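Local coordinates for protein-glutamine gamma-glutamyltransferase (Pseudomonas aeruginosa PAO1, PDB 6G49), which cross-links proteins in vitro by joining glutamine and lysine side chains, and is critical for the viability of this bacterium, perhaps through the cell wall, at residues M41-A47 against F242-Y246; R68-W73 against Y267-E271; P105-V111 against F153-W159; A286-V290 against S301-T305. All coordinates share one frame. Numbering follows the deposited sequence.

Contact 1 of 4, residues M41-A47 against F242-Y246; sequences MAPGDIA and FCAHY
A loop near the start of this periplasmic piece and the weakly bonded helical turn after it fit against the first turn of helix 243-256. Ala42 to Asp45 form a type II beta turn, closed by Asp45 N to Ala42 O at 2.9 Å. Asp45 OD2 also accepts from Ala42 N at 2.8 Å. Gly44 takes phi/psi 112/-28, which calls for glycine. Pro43 CA lies 4.8 Å from Ala244 CA, and Ala47 CA lies 6.0 Å from Phe242 CA. The main bump is Ala244 CB. It enters a hollow lined by Pro43 CA (3.8 Å from this CB) and Ile46 CG1 (4.1 Å from it). Beside it, Pro43 CB sits over the face of the His245 ring in a CH-pi contact, 3.4 Å from the centroid. His245 is m, and its CE1 comes 3.5 Å from Gly44 N. Phe242, chi1 t, occupies the N-cap position and packs its CD2 3.8 Å from Ala47 CB. Ile46, m in both chi angles, places CG2 3.6 Å from Cys243 SG. Cys243 is the likely nucleophile, at the N terminus of its helix as in other transglutaminases and papain-like enzymes. The contact is largely apolar, so the thiol has a hydrocarbon neighbour on this side while His287 lies close by.

Contact 2 of 4, residues R68-W73 against Y267-E271; sequences REQLYW and YQGGE
Arg68-Gln70 form a short 3-10 segment, Leu71 centres an inverse gamma turn, and Tyr72-Trp73 begin a strand. This strand runs antiparallel to Tyr267-Gln268. Trp73 and Tyr267 are a hydrogen-bonded pair, CA-CA 5.0 Å: Trp73 N to Tyr267 O is 2.8 Å and Tyr267 N to Trp73 O is 2.9 Å. Tyr72 and Gln268 are a non-hydrogen-bonded pair, CA-CA 4.7 Å. Next, Gly269 N donates to Leu71 O at 2.8 Å. Gly269 and Gly270 have backbone angles that call for glycine. The indole of Trp73, chi1 m, donates NE1 to Gly269 O at 2.9 Å. Arg68 reaches Gly270 O with NH1 (3.0 Å) and NH2 (2.7 Å). A water accepts from Arg68 NH1 at 3.1 Å and donates to Gln268 OE1 at 2.8 Å. Gln268, chi1 t and chi2 m, gives a weak hydrogen bond from NE2 to Arg68 O, 2.7 Å. Its CG lies over the Tyr72 ring, 3.6 Å from the centroid. Tyr72 OH and Tyr267 OH are bonded elsewhere, to Asp303 and Gln283. Here an antiparallel strand pairing gives way to the Gly269-Gly270 loop beside the site inferred for catalysis, where Tyr72 meets Asp303 of the probable Cys-His-Asp triad.

Contact 3 of 4, residues P105-V111 against F153-W159; sequences PELRYDV and FYRVSSW
Glu106 and Ser157 make a short polar link, Ser157 OG donating to Glu106 OE2 at 2.7 Å. Tyr109 OH likewise donates to Ser158 OG at 2.7 Å, and Ser158 OG also bonds Leu124 O. Asp110 OD2 and Arg155 NH1 form a salt bridge at 3.2 Å, by charge alone. These join two neighbouring antiparallel strands of a six-stranded sheet, their axes 4.7 Å apart at 161°. The hydrogen-bonded pairs are Leu107-Ser158, Tyr109-Val156 and Val111-Tyr154. Their N to O distances are 2.8 to 3.0 Å, as between Leu107 N and Ser158 O (2.8 Å) or Tyr109 N and Val156 O (3.0 Å). Arg108-Ser157 and Asp110-Arg155 are the non-hydrogen-bonded pairs between them. On the face of Tyr109, Val111, Tyr154 and Val156, both tyrosines take chi1 p, and each ring lies over its cross-strand valine. Residues of strand 120-124 pack on this face. Val156 CB is 3.9 Å from the Tyr109 centroid, and Val111 CB is 3.8 Å from that of Tyr154.

Contact 4 of 4, residues A286-V290 against S301-T305; sequences AHAWV and SVDPT
Ala286 begins strand 286-294, which forms a beta hairpin with strand 298-302. His287, chi1 t and chi2 56°, points at the second segment. Its NE2 donates to Asp303 OD2 at 2.8 Å, with the oxygen near the ring plane. The Tyr72 hydroxyl bonds the same oxygen. His287 CE1 comes 3.7 Å from Thr305 OG1. Ala288 turns its CB away, but its O accepts from a water at 2.6 Å. That water also donates to Asp303 OD1 at 2.7 Å and accepts from Thr305 OG1 at 2.9 Å. Trp289, chi1 p, sets CB 3.6 Å from Val302 O; its CA lies 4.9 Å from Asp303 CA. Val290 forms an antiparallel hydrogen-bonded pair with Val302, CA-CA 5.3 Å. Val290 N to Val302 O is 3.0 Å and Val302 N to Val290 O is 2.8 Å. On the shared face, Val290 CB meets Val302 CG1 at 3.9 Å. Past this pair the second segment leaves the sheet. Thr305 N bonds Asp303 OD1 at 3.0 Å in an Asx turn. Asp303, chi1 t, is thus held at both oxygens. The His-carboxylate bond is consistent with Asp303 orienting His287 toward Cys243, the inferred nucleophile, in a transglutaminase-type Cys-His-Asp triad.

Overall arrangement
From the N terminus, residues 41-47 open contact 1 and 68-73 open contact 2. Contact 3 closes first, 105-111 with 153-159, and nests inside the loops of both. Contact 1 then closes at 242-246 and contact 2 at 267-271, so these two cross. Contact 4 follows in series, a local hairpin closure. Contacts 1 and 2 tie the N-terminal part of this periplasmic domain to its transglutaminase-like part. They flank contact 4, whose centre is about 11 Å from each of their centres. Contact 1 brings Cys243 and contact 2 brings Tyr72 to it. Contact 3 lies in a separate antiparallel sheet and touches contact 2, with Trp73 CZ3 3.8 Å from Tyr109 CE2.

Contact 1 of 4, residues M41-A47 against F242-Y246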
loop_
_atom_site.group_PDB
_atom_site.type_symbol
_atom_site.label_atom_id
_atom_site.label_comp_id
_atom_site.label_asym_id
_atom_site.label_seq_id
_atom_site.Cartn_x
_atom_site.Cartn_y
_atom_site.Cartn_z
ATOM N N MET A 41 1.072 4.106 10.934
ATOM C CA MET A 41 -0.352 4.229 11.049
ATOM C C MET A 41 -0.962 3.056 11.802
ATOM O O MET A 41 -0.601 1.898 11.699
ATOM C CB MET A 41 -1.004 4.280 9.681
ATOM C CG MET A 41 -0.717 3.057 8.889
ATOM S SD MET A 41 -1.491 3.350 7.340
ATOM C CE MET A 41 -2.833 2.192 7.496
ATOM N N ALA A 42 -1.945 3.455 12.598
ATOM C CA ALA A 42 -2.827 2.546 13.235
ATOM C C ALA A 42 -4.086 2.432 12.388
ATOM O O ALA A 42 -4.438 3.417 11.757
ATOM C CB ALA A 42 -3.155 3.067 14.591
ATOM N N PRO A 43 -4.765 1.270 12.355
ATOM C CA PRO A 43 -6.113 1.184 11.758
ATOM C C PRO A 43 -6.960 2.320 12.359
ATOM O O PRO A 43 -7.034 2.503 13.591
ATOM C CB PRO A 43 -6.543 -0.250 12.076
ATOM C CG PRO A 43 -5.233 -0.992 12.074
ATOM C CD PRO A 43 -4.307 -0.048 12.825
ATOM N N GLY A 44 -7.548 3.115 11.463
ATOM C CA GLY A 44 -8.254 4.343 11.840
ATOM C C GLY A 44 -7.560 5.600 11.361
ATOM O O GLY A 44 -8.167 6.649 11.113
ATOM N N ASP A 45 -6.242 5.570 11.202
ATOM C CA ASP A 45 -5.519 6.755 10.917
ATOM C C ASP A 45 -5.726 7.170 9.464
ATOM O O ASP A 45 -5.763 8.381 9.183
ATOM C CB ASP A 45 -3.999 6.690 11.126
ATOM C CG ASP A 45 -3.594 6.653 12.597
ATOM O OD1 ASP A 45 -4.441 6.993 13.435
ATOM O OD2 ASP A 45 -2.474 6.206 12.895
ATOM N N ILE A 46 -5.914 6.215 8.550
ATOM C CA ILE A 46 -6.112 6.584 7.151
ATOM C C ILE A 46 -7.544 7.091 6.963
ATOM O O ILE A 46 -7.792 7.948 6.114
ATOM C CB ILE A 46 -5.742 5.450 6.161
ATOM C CG1 ILE A 46 -4.347 4.930 6.455
ATOM C CG2 ILE A 46 -5.857 5.977 4.726
ATOM C CD1 ILE A 46 -3.316 6.013 6.488
ATOM N N ALA A 47 -8.476 6.569 7.752
ATOM C CA ALA A 47 -9.849 7.033 7.744
ATOM C C ALA A 47 -9.870 8.528 8.083
ATOM O O ALA A 47 -10.661 9.336 7.534
ATOM C CB ALA A 47 -10.663 6.184 8.668
ATOM N N PHE A 242 -11.568 0.589 7.690
ATOM C CA PHE A 242 -11.138 1.267 6.524
ATOM C C PHE A 242 -9.864 0.569 6.008
ATOM O O PHE A 242 -9.553 -0.531 6.434
ATOM C CB PHE A 242 -10.997 2.765 6.804
ATOM C CG PHE A 242 -10.947 3.657 5.600
ATOM C CD1 PHE A 242 -12.032 3.710 4.713
ATOM C CD2 PHE A 242 -9.860 4.482 5.316
ATOM C CE1 PHE A 242 -11.998 4.558 3.624
ATOM C CE2 PHE A 242 -9.840 5.317 4.208
ATOM C CZ PHE A 242 -10.909 5.320 3.334
ATOM N N CYS A 243 -9.187 1.163 5.030
ATOM C CA CYS A 243 -8.168 0.374 4.277
ATOM C C CYS A 243 -7.064 -0.126 5.207
ATOM O O CYS A 243 -6.572 -1.218 4.949
ATOM C CB CYS A 243 -7.557 1.149 3.129
ATOM S SG CYS A 243 -6.936 2.769 3.618
ATOM N N ALA A 244 -6.684 0.617 6.241
ATOM C CA ALA A 244 -5.560 0.153 7.114
ATOM C C ALA A 244 -5.949 -1.096 7.922
ATOM O O ALA A 244 -5.109 -1.950 8.181
ATOM C CB ALA A 244 -5.132 1.197 8.066
ATOM N N HIS A 245 -7.224 -1.228 8.319
ATOM C CA HIS A 245 -7.702 -2.458 8.944
ATOM C C HIS A 245 -7.465 -3.640 8.018
ATOM O O HIS A 245 -6.943 -4.720 8.434
ATOM C CB HIS A 245 -9.209 -2.398 9.315
ATOM C CG HIS A 245 -9.535 -1.380 10.331
ATOM N ND1 HIS A 245 -9.632 -0.045 10.038
ATOM C CD2 HIS A 245 -9.789 -1.529 11.644
ATOM C CE1 HIS A 245 -9.935 0.603 11.149
ATOM N NE2 HIS A 245 -10.061 -0.283 12.147
ATOM N N TYR A 246 -7.873 -3.554 6.745
ATOM C CA TYR A 246 -7.827 -4.647 5.833
ATOM C C TYR A 246 -6.369 -4.975 5.464
ATOM O O TYR A 246 -5.963 -6.103 5.468
ATOM C CB TYR A 246 -8.613 -4.355 4.540
ATOM C CG TYR A 246 -10.107 -4.368 4.788
ATOM C CD1 TYR A 246 -10.783 -3.232 5.196
ATOM C CD2 TYR A 246 -10.808 -5.544 4.663
ATOM C CE1 TYR A 246 -12.119 -3.267 5.543
ATOM C CE2 TYR A 246 -12.153 -5.579 4.975
ATOM C CZ TYR A 246 -12.811 -4.457 5.396
ATOM O OH TYR A 246 -14.161 -4.559 5.687
#

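Contact 2 of 4, residues R68-W73 against Y267-E271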
loop_
_atom_site.group_PDB
_atom_site.type_symbol
_atom_site.label_atom_id
_atom_site.label_comp_id
_atom_site.label_asym_id
_atom_site.label_seq_id
_atom_site.Cartn_x
_atom_site.Cartn_y
_atom_site.Cartn_z
ATOM N N ARG A 68 -8.656 3.385 -13.736
ATOM C CA ARG A 68 -8.584 3.777 -12.339
ATOM C C ARG A 68 -7.990 2.679 -11.478
ATOM O O ARG A 68 -7.299 2.956 -10.499
ATOM C CB ARG A 68 -9.963 3.963 -11.720
ATOM C CG ARG A 68 -10.592 5.276 -12.076
ATOM C CD ARG A 68 -11.844 5.371 -11.242
ATOM N NE ARG A 68 -12.256 6.750 -11.249
ATOM C CZ ARG A 68 -11.659 7.699 -10.537
ATOM N NH1 ARG A 68 -10.774 7.377 -9.606
ATOM N NH2 ARG A 68 -11.947 8.968 -10.784
ATOM N N GLU A 69 -8.230 1.428 -11.890
ATOM C CA GLU A 69 -7.855 0.251 -11.125
ATOM C C GLU A 69 -6.343 0.144 -11.047
ATOM O O GLU A 69 -5.864 -0.581 -10.238
ATOM C CB GLU A 69 -8.385 -1.034 -11.795
ATOM C CG GLU A 69 -9.829 -0.896 -12.196
ATOM C CD GLU A 69 -10.057 -0.305 -13.582
ATOM O OE1 GLU A 69 -10.503 0.855 -13.645
ATOM O OE2 GLU A 69 -9.760 -1.000 -14.587
ATOM N N GLN A 70 -5.625 0.821 -11.944
ATOM C CA GLN A 70 -4.211 0.771 -11.972
ATOM C C GLN A 70 -3.569 1.946 -11.199
ATOM O O GLN A 70 -2.351 1.989 -11.151
ATOM C CB GLN A 70 -3.727 0.857 -13.423
ATOM C CG GLN A 70 -4.064 -0.436 -14.171
ATOM C CD GLN A 70 -3.742 -0.421 -15.649
ATOM O OE1 GLN A 70 -2.883 0.321 -16.135
ATOM N NE2 GLN A 70 -4.446 -1.275 -16.373
ATOM N N LEU A 71 -4.359 2.925 -10.728
ATOM C CA LEU A 71 -3.823 4.152 -10.187
ATOM C C LEU A 71 -3.527 3.980 -8.689
ATOM O O LEU A 71 -4.158 4.573 -7.807
ATOM C CB LEU A 71 -4.798 5.281 -10.431
ATOM C CG LEU A 71 -5.050 5.584 -11.907
ATOM C CD1 LEU A 71 -5.983 6.748 -12.011
ATOM C CD2 LEU A 71 -3.750 5.866 -12.641
ATOM N N TYR A 72 -2.575 3.106 -8.423
ATOM C CA TYR A 72 -2.004 2.911 -7.086
ATOM C C TYR A 72 -0.721 3.711 -6.961
ATOM O O TYR A 72 0.341 3.310 -7.433
ATOM C CB TYR A 72 -1.756 1.422 -6.803
ATOM C CG TYR A 72 -3.028 0.682 -6.488
ATOM C CD1 TYR A 72 -3.874 0.248 -7.485
ATOM C CD2 TYR A 72 -3.361 0.350 -5.182
ATOM C CE1 TYR A 72 -5.039 -0.412 -7.185
ATOM C CE2 TYR A 72 -4.525 -0.343 -4.865
ATOM C CZ TYR A 72 -5.366 -0.738 -5.892
ATOM O OH TYR A 72 -6.483 -1.438 -5.573
ATOM N N TRP A 73 -0.841 4.853 -6.298
ATOM C CA TRP A 73 0.228 5.803 -6.062
ATOM C C TRP A 73 1.010 5.429 -4.803
ATOM O O TRP A 73 0.550 5.767 -3.702
ATOM C CB TRP A 73 -0.277 7.246 -5.994
ATOM C CG TRP A 73 -1.182 7.647 -7.110
ATOM C CD1 TRP A 73 -2.536 7.694 -7.073
ATOM C CD2 TRP A 73 -0.808 8.010 -8.458
ATOM N NE1 TRP A 73 -3.037 8.053 -8.305
ATOM C CE2 TRP A 73 -1.996 8.257 -9.149
ATOM C CE3 TRP A 73 0.420 8.136 -9.102
ATOM C CZ2 TRP A 73 -1.995 8.623 -10.500
ATOM C CZ3 TRP A 73 0.424 8.500 -10.433
ATOM C CH2 TRP A 73 -0.772 8.759 -11.075
ATOM N N TYR A 267 -1.830 6.532 -2.174
ATOM C CA TYR A 267 -3.126 7.014 -2.588
ATOM C C TYR A 267 -3.629 6.074 -3.683
ATOM O O TYR A 267 -2.804 5.454 -4.366
ATOM C CB TYR A 267 -3.027 8.441 -3.146
ATOM C CG TYR A 267 -2.559 9.450 -2.140
ATOM C CD1 TYR A 267 -1.212 9.618 -1.854
ATOM C CD2 TYR A 267 -3.495 10.132 -1.377
ATOM C CE1 TYR A 267 -0.787 10.500 -0.860
ATOM C CE2 TYR A 267 -3.084 11.002 -0.375
ATOM C CZ TYR A 267 -1.737 11.159 -0.111
ATOM O OH TYR A 267 -1.359 12.027 0.868
ATOM N N GLN A 268 -4.949 6.009 -3.859
ATOM C CA GLN A 268 -5.495 5.212 -4.951
ATOM C C GLN A 268 -6.532 6.083 -5.669
ATOM O O GLN A 268 -7.471 6.504 -5.022
ATOM C CB GLN A 268 -6.074 3.886 -4.470
ATOM C CG GLN A 268 -6.232 2.859 -5.562
ATOM C CD GLN A 268 -7.287 3.134 -6.603
ATOM O OE1 GLN A 268 -8.304 3.709 -6.297
ATOM N NE2 GLN A 268 -7.049 2.637 -7.815
ATOM N N GLY A 269 -6.351 6.175 -6.988
ATOM C CA GLY A 269 -7.356 6.795 -7.837
ATOM C C GLY A 269 -6.979 8.216 -8.177
ATOM O O GLY A 269 -5.891 8.528 -8.598
ATOM N N GLY A 270 -7.977 9.080 -8.082
ATOM C CA GLY A 270 -7.824 10.473 -8.429
ATOM C C GLY A 270 -9.075 11.001 -9.112
ATOM O O GLY A 270 -9.948 10.251 -9.497
ATOM N N GLU A 271 -9.140 12.312 -9.258
ATOM C CA GLU A 271 -10.278 12.987 -9.844
ATOM C C GLU A 271 -9.858 13.725 -11.115
ATOM O O GLU A 271 -8.980 14.547 -11.084
ATOM C CB GLU A 271 -10.812 13.977 -8.817
ATOM C CG GLU A 271 -11.269 13.354 -7.493
ATOM C CD GLU A 271 -10.146 12.885 -6.562
ATOM O OE1 GLU A 271 -9.319 13.684 -6.126
ATOM O OE2 GLU A 271 -10.114 11.695 -6.232
HETATM O O HOH W 1 -10.148 4.810 -8.036
#

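Contact 3 of 4, residues P105-V111 against F153-W159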
loop_
_atom_site.group_PDB
_atom_site.type_symbol
_atom_site.label_atom_id
_atom_site.label_comp_id
_atom_site.label_asym_id
_atom_site.label_seq_id
_atom_site.Cartn_x
_atom_site.Cartn_y
_atom_site.Cartn_z
ATOM N N PRO A 105 5.051 -2.247 -20.189
ATOM C CA PRO A 105 4.973 -0.875 -20.705
ATOM C C PRO A 105 5.577 0.133 -19.709
ATOM O O PRO A 105 5.533 -0.108 -18.507
ATOM C CB PRO A 105 3.470 -0.672 -20.912
ATOM C CG PRO A 105 2.798 -1.654 -19.993
ATOM C CD PRO A 105 3.760 -2.804 -19.792
ATOM N N GLU A 106 6.180 1.200 -20.237
ATOM C CA GLU A 106 6.670 2.344 -19.476
ATOM C C GLU A 106 5.574 3.405 -19.505
ATOM O O GLU A 106 5.128 3.782 -20.579
ATOM C CB GLU A 106 7.969 2.880 -20.063
ATOM C CG GLU A 106 8.571 4.077 -19.351
ATOM C CD GLU A 106 9.762 4.698 -20.076
ATOM O OE1 GLU A 106 10.186 4.099 -21.056
ATOM O OE2 GLU A 106 10.275 5.748 -19.656
ATOM N N LEU A 107 5.150 3.897 -18.329
ATOM C CA LEU A 107 4.147 4.974 -18.237
ATOM C C LEU A 107 4.916 6.233 -17.838
ATOM O O LEU A 107 5.697 6.240 -16.908
ATOM C CB LEU A 107 3.077 4.690 -17.178
ATOM C CG LEU A 107 2.233 3.438 -17.348
ATOM C CD1 LEU A 107 1.213 3.309 -16.224
ATOM C CD2 LEU A 107 1.525 3.446 -18.685
ATOM N N ARG A 108 4.705 7.312 -18.581
ATOM C CA ARG A 108 5.414 8.566 -18.393
ATOM C C ARG A 108 4.418 9.663 -18.024
ATOM O O ARG A 108 3.326 9.814 -18.608
ATOM C CB ARG A 108 6.165 8.979 -19.664
ATOM C CG ARG A 108 7.293 8.032 -20.039
ATOM C CD ARG A 108 8.131 8.627 -21.182
ATOM N NE ARG A 108 9.383 7.907 -21.418
ATOM C CZ ARG A 108 9.665 7.203 -22.516
ATOM N NH1 ARG A 108 8.821 7.192 -23.537
ATOM N NH2 ARG A 108 10.791 6.513 -22.590
ATOM N N TYR A 109 4.752 10.402 -16.960
ATOM C CA TYR A 109 3.855 11.379 -16.461
ATOM C C TYR A 109 4.611 12.418 -15.635
ATOM O O TYR A 109 5.686 12.157 -15.144
ATOM C CB TYR A 109 2.683 10.757 -15.673
ATOM C CG TYR A 109 3.104 9.783 -14.575
ATOM C CD1 TYR A 109 3.406 8.472 -14.875
ATOM C CD2 TYR A 109 3.253 10.191 -13.236
ATOM C CE1 TYR A 109 3.834 7.579 -13.895
ATOM C CE2 TYR A 109 3.620 9.286 -12.243
ATOM C CZ TYR A 109 3.935 7.983 -12.578
ATOM O OH TYR A 109 4.312 7.077 -11.605
ATOM N N ASP A 110 3.990 13.585 -15.461
ATOM C CA ASP A 110 4.534 14.606 -14.632
ATOM C C ASP A 110 3.625 14.798 -13.404
ATOM O O ASP A 110 2.412 14.645 -13.486
ATOM C CB ASP A 110 4.592 15.914 -15.394
ATOM C CG ASP A 110 5.517 15.857 -16.595
ATOM O OD1 ASP A 110 6.460 15.008 -16.571
ATOM O OD2 ASP A 110 5.292 16.714 -17.472
ATOM N N VAL A 111 4.254 15.165 -12.285
ATOM C CA VAL A 111 3.546 15.361 -11.013
ATOM C C VAL A 111 3.877 16.747 -10.478
ATOM O O VAL A 111 5.017 17.161 -10.572
ATOM C CB VAL A 111 3.962 14.323 -9.968
ATOM C CG1 VAL A 111 3.187 14.537 -8.657
ATOM C CG2 VAL A 111 3.757 12.929 -10.548
ATOM N N PHE A 153 7.548 20.115 -8.696
ATOM C CA PHE A 153 7.266 19.455 -9.993
ATOM C C PHE A 153 8.330 18.390 -10.232
ATOM O O PHE A 153 9.540 18.591 -10.031
ATOM C CB PHE A 153 7.330 20.526 -11.097
ATOM C CG PHE A 153 7.068 19.984 -12.467
ATOM C CD1 PHE A 153 8.087 19.400 -13.177
ATOM C CD2 PHE A 153 5.839 20.158 -13.048
ATOM C CE1 PHE A 153 7.855 18.922 -14.444
ATOM C CE2 PHE A 153 5.629 19.728 -14.352
ATOM C CZ PHE A 153 6.622 19.045 -14.988
ATOM N N TYR A 154 7.913 17.216 -10.713
ATOM C CA TYR A 154 8.853 16.197 -11.070
ATOM C C TYR A 154 8.280 15.313 -12.158
ATOM O O TYR A 154 7.067 15.242 -12.357
ATOM C CB TYR A 154 9.316 15.358 -9.866
ATOM C CG TYR A 154 8.253 14.635 -9.084
ATOM C CD1 TYR A 154 7.611 15.259 -8.048
ATOM C CD2 TYR A 154 7.988 13.281 -9.293
ATOM C CE1 TYR A 154 6.622 14.603 -7.325
ATOM C CE2 TYR A 154 7.037 12.603 -8.543
ATOM C CZ TYR A 154 6.375 13.252 -7.519
ATOM O OH TYR A 154 5.405 12.653 -6.749
ATOM N N ARG A 155 9.193 14.704 -12.902
ATOM C CA ARG A 155 8.882 13.848 -14.034
ATOM C C ARG A 155 9.155 12.412 -13.654
ATOM O O ARG A 155 10.134 12.128 -13.008
ATOM C CB ARG A 155 9.696 14.281 -15.252
ATOM C CG ARG A 155 9.628 15.778 -15.505
ATOM C CD ARG A 155 10.262 16.154 -16.831
ATOM N NE ARG A 155 9.804 15.254 -17.872
ATOM C CZ ARG A 155 8.859 15.547 -18.755
ATOM N NH1 ARG A 155 8.277 16.739 -18.751
ATOM N NH2 ARG A 155 8.505 14.644 -19.656
ATOM N N VAL A 156 8.275 11.522 -14.078
ATOM C CA VAL A 156 8.320 10.105 -13.683
ATOM C C VAL A 156 8.196 9.202 -14.917
ATOM O O VAL A 156 7.372 9.483 -15.785
ATOM C CB VAL A 156 7.196 9.770 -12.694
ATOM C CG1 VAL A 156 7.323 8.343 -12.168
ATOM C CG2 VAL A 156 7.134 10.801 -11.548
ATOM N N SER A 157 8.876 8.048 -14.836
ATOM C CA SER A 157 8.631 6.876 -15.622
ATOM C C SER A 157 8.380 5.706 -14.662
ATOM O O SER A 157 9.190 5.494 -13.770
ATOM C CB SER A 157 9.822 6.533 -16.503
ATOM O OG SER A 157 9.947 7.481 -17.558
ATOM N N SER A 158 7.303 4.975 -14.900
ATOM C CA SER A 158 6.973 3.781 -14.072
ATOM C C SER A 158 6.821 2.553 -14.978
ATOM O O SER A 158 6.224 2.621 -16.045
ATOM C CB SER A 158 5.700 4.045 -13.327
ATOM O OG SER A 158 5.871 5.038 -12.325
ATOM N N TRP A 159 7.188 1.397 -14.409
ATOM C CA TRP A 159 7.016 0.084 -15.009
ATOM C C TRP A 159 6.169 -0.779 -14.087
ATOM O O TRP A 159 6.714 -1.443 -13.193
ATOM C CB TRP A 159 8.390 -0.560 -15.180
ATOM C CG TRP A 159 9.171 0.011 -16.323
ATOM C CD1 TRP A 159 9.253 -0.503 -17.593
ATOM C CD2 TRP A 159 9.968 1.207 -16.314
ATOM N NE1 TRP A 159 10.009 0.323 -18.382
ATOM C CE2 TRP A 159 10.505 1.352 -17.621
ATOM C CE3 TRP A 159 10.345 2.139 -15.338
ATOM C CZ2 TRP A 159 11.344 2.413 -17.957
ATOM C CZ3 TRP A 159 11.169 3.198 -15.683
ATOM C CH2 TRP A 159 11.636 3.342 -16.985
#

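Contact 4 of 4, residues A286-V290 against S301-T305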
loop_
_atom_site.group_PDB
_atom_site.type_symbol
_atom_site.label_atom_id
_atom_site.label_comp_id
_atom_site.label_asym_id
_atom_site.label_seq_id
_atom_site.Cartn_x
_atom_site.Cartn_y
_atom_site.Cartn_z
ATOM N N ALA A 286 -6.301 8.736 0.092
ATOM C CA ALA A 286 -5.242 8.001 0.840
ATOM C C ALA A 286 -5.690 6.549 0.990
ATOM O O ALA A 286 -6.877 6.233 1.218
ATOM C CB ALA A 286 -4.951 8.620 2.159
ATOM N N HIS A 287 -4.735 5.638 0.794
ATOM C CA HIS A 287 -5.058 4.220 0.720
ATOM C C HIS A 287 -3.865 3.403 1.213
ATOM O O HIS A 287 -2.752 3.850 1.190
ATOM C CB HIS A 287 -5.438 3.877 -0.715
ATOM C CG HIS A 287 -6.168 2.601 -0.890
ATOM N ND1 HIS A 287 -7.328 2.377 -0.195
ATOM C CD2 HIS A 287 -5.917 1.523 -1.656
ATOM C CE1 HIS A 287 -7.786 1.169 -0.555
ATOM N NE2 HIS A 287 -6.928 0.601 -1.439
ATOM N N ALA A 288 -4.183 2.191 1.631
ATOM C CA ALA A 288 -3.214 1.208 2.099
ATOM C C ALA A 288 -3.568 -0.144 1.528
ATOM O O ALA A 288 -4.756 -0.519 1.462
ATOM C CB ALA A 288 -3.181 1.156 3.599
ATOM N N TRP A 289 -2.552 -0.876 1.055
ATOM C CA TRP A 289 -2.704 -2.158 0.483
ATOM C C TRP A 289 -1.520 -3.051 0.926
ATOM O O TRP A 289 -0.808 -2.698 1.885
ATOM C CB TRP A 289 -2.927 -2.103 -1.025
ATOM C CG TRP A 289 -1.830 -1.458 -1.823
ATOM C CD1 TRP A 289 -0.881 -2.079 -2.582
ATOM C CD2 TRP A 289 -1.665 -0.044 -2.070
ATOM N NE1 TRP A 289 -0.076 -1.160 -3.206
ATOM C CE2 TRP A 289 -0.541 0.093 -2.928
ATOM C CE3 TRP A 289 -2.284 1.125 -1.604
ATOM C CZ2 TRP A 289 -0.080 1.338 -3.378
ATOM C CZ3 TRP A 289 -1.835 2.339 -2.073
ATOM C CH2 TRP A 289 -0.730 2.440 -2.919
ATOM N N VAL A 290 -1.356 -4.173 0.243
ATOM C CA VAL A 290 -0.385 -5.216 0.678
ATOM C C VAL A 290 0.500 -5.583 -0.513
ATOM O O VAL A 290 0.088 -5.601 -1.663
ATOM C CB VAL A 290 -1.120 -6.442 1.243
ATOM C CG1 VAL A 290 -0.150 -7.585 1.598
ATOM C CG2 VAL A 290 -1.943 -6.045 2.447
ATOM N N SER A 301 1.632 -7.173 -5.537
ATOM C CA SER A 301 0.739 -6.339 -4.762
ATOM C C SER A 301 -0.679 -6.883 -4.838
ATOM O O SER A 301 -1.101 -7.399 -5.868
ATOM C CB SER A 301 0.751 -4.921 -5.286
ATOM O OG SER A 301 2.055 -4.371 -5.196
ATOM N N VAL A 302 -1.410 -6.741 -3.743
ATOM C CA VAL A 302 -2.776 -7.192 -3.635
ATOM C C VAL A 302 -3.533 -6.192 -2.753
ATOM O O VAL A 302 -2.991 -5.641 -1.817
ATOM C CB VAL A 302 -2.855 -8.623 -3.103
ATOM C CG1 VAL A 302 -2.357 -8.765 -1.669
ATOM C CG2 VAL A 302 -4.229 -9.214 -3.284
ATOM N N ASP A 303 -4.825 -6.002 -3.051
ATOM C CA ASP A 303 -5.607 -5.005 -2.304
ATOM C C ASP A 303 -6.862 -5.647 -1.746
ATOM O O ASP A 303 -7.828 -5.840 -2.471
ATOM C CB ASP A 303 -5.975 -3.823 -3.185
ATOM C CG ASP A 303 -6.700 -2.761 -2.413
ATOM O OD1 ASP A 303 -6.954 -2.940 -1.194
ATOM O OD2 ASP A 303 -6.961 -1.690 -3.052
ATOM N N PRO A 304 -6.886 -5.998 -0.447
ATOM C CA PRO A 304 -8.035 -6.669 0.136
ATOM C C PRO A 304 -9.296 -5.802 0.119
ATOM O O PRO A 304 -10.401 -6.350 0.178
ATOM C CB PRO A 304 -7.604 -7.011 1.579
ATOM C CG PRO A 304 -6.457 -6.096 1.842
ATOM C CD PRO A 304 -5.776 -5.887 0.510
ATOM N N THR A 305 -9.132 -4.489 0.056
ATOM C CA THR A 305 -10.258 -3.550 0.029
ATOM C C THR A 305 -11.110 -3.868 -1.194
ATOM O O THR A 305 -12.328 -3.651 -1.229
ATOM C CB THR A 305 -9.794 -2.089 -0.035
ATOM O OG1 THR A 305 -9.170 -1.744 1.199
ATOM C CG2 THR A 305 -10.911 -1.097 -0.280
HETATM O O HOH W 2 -6.392 -2.588 1.427
#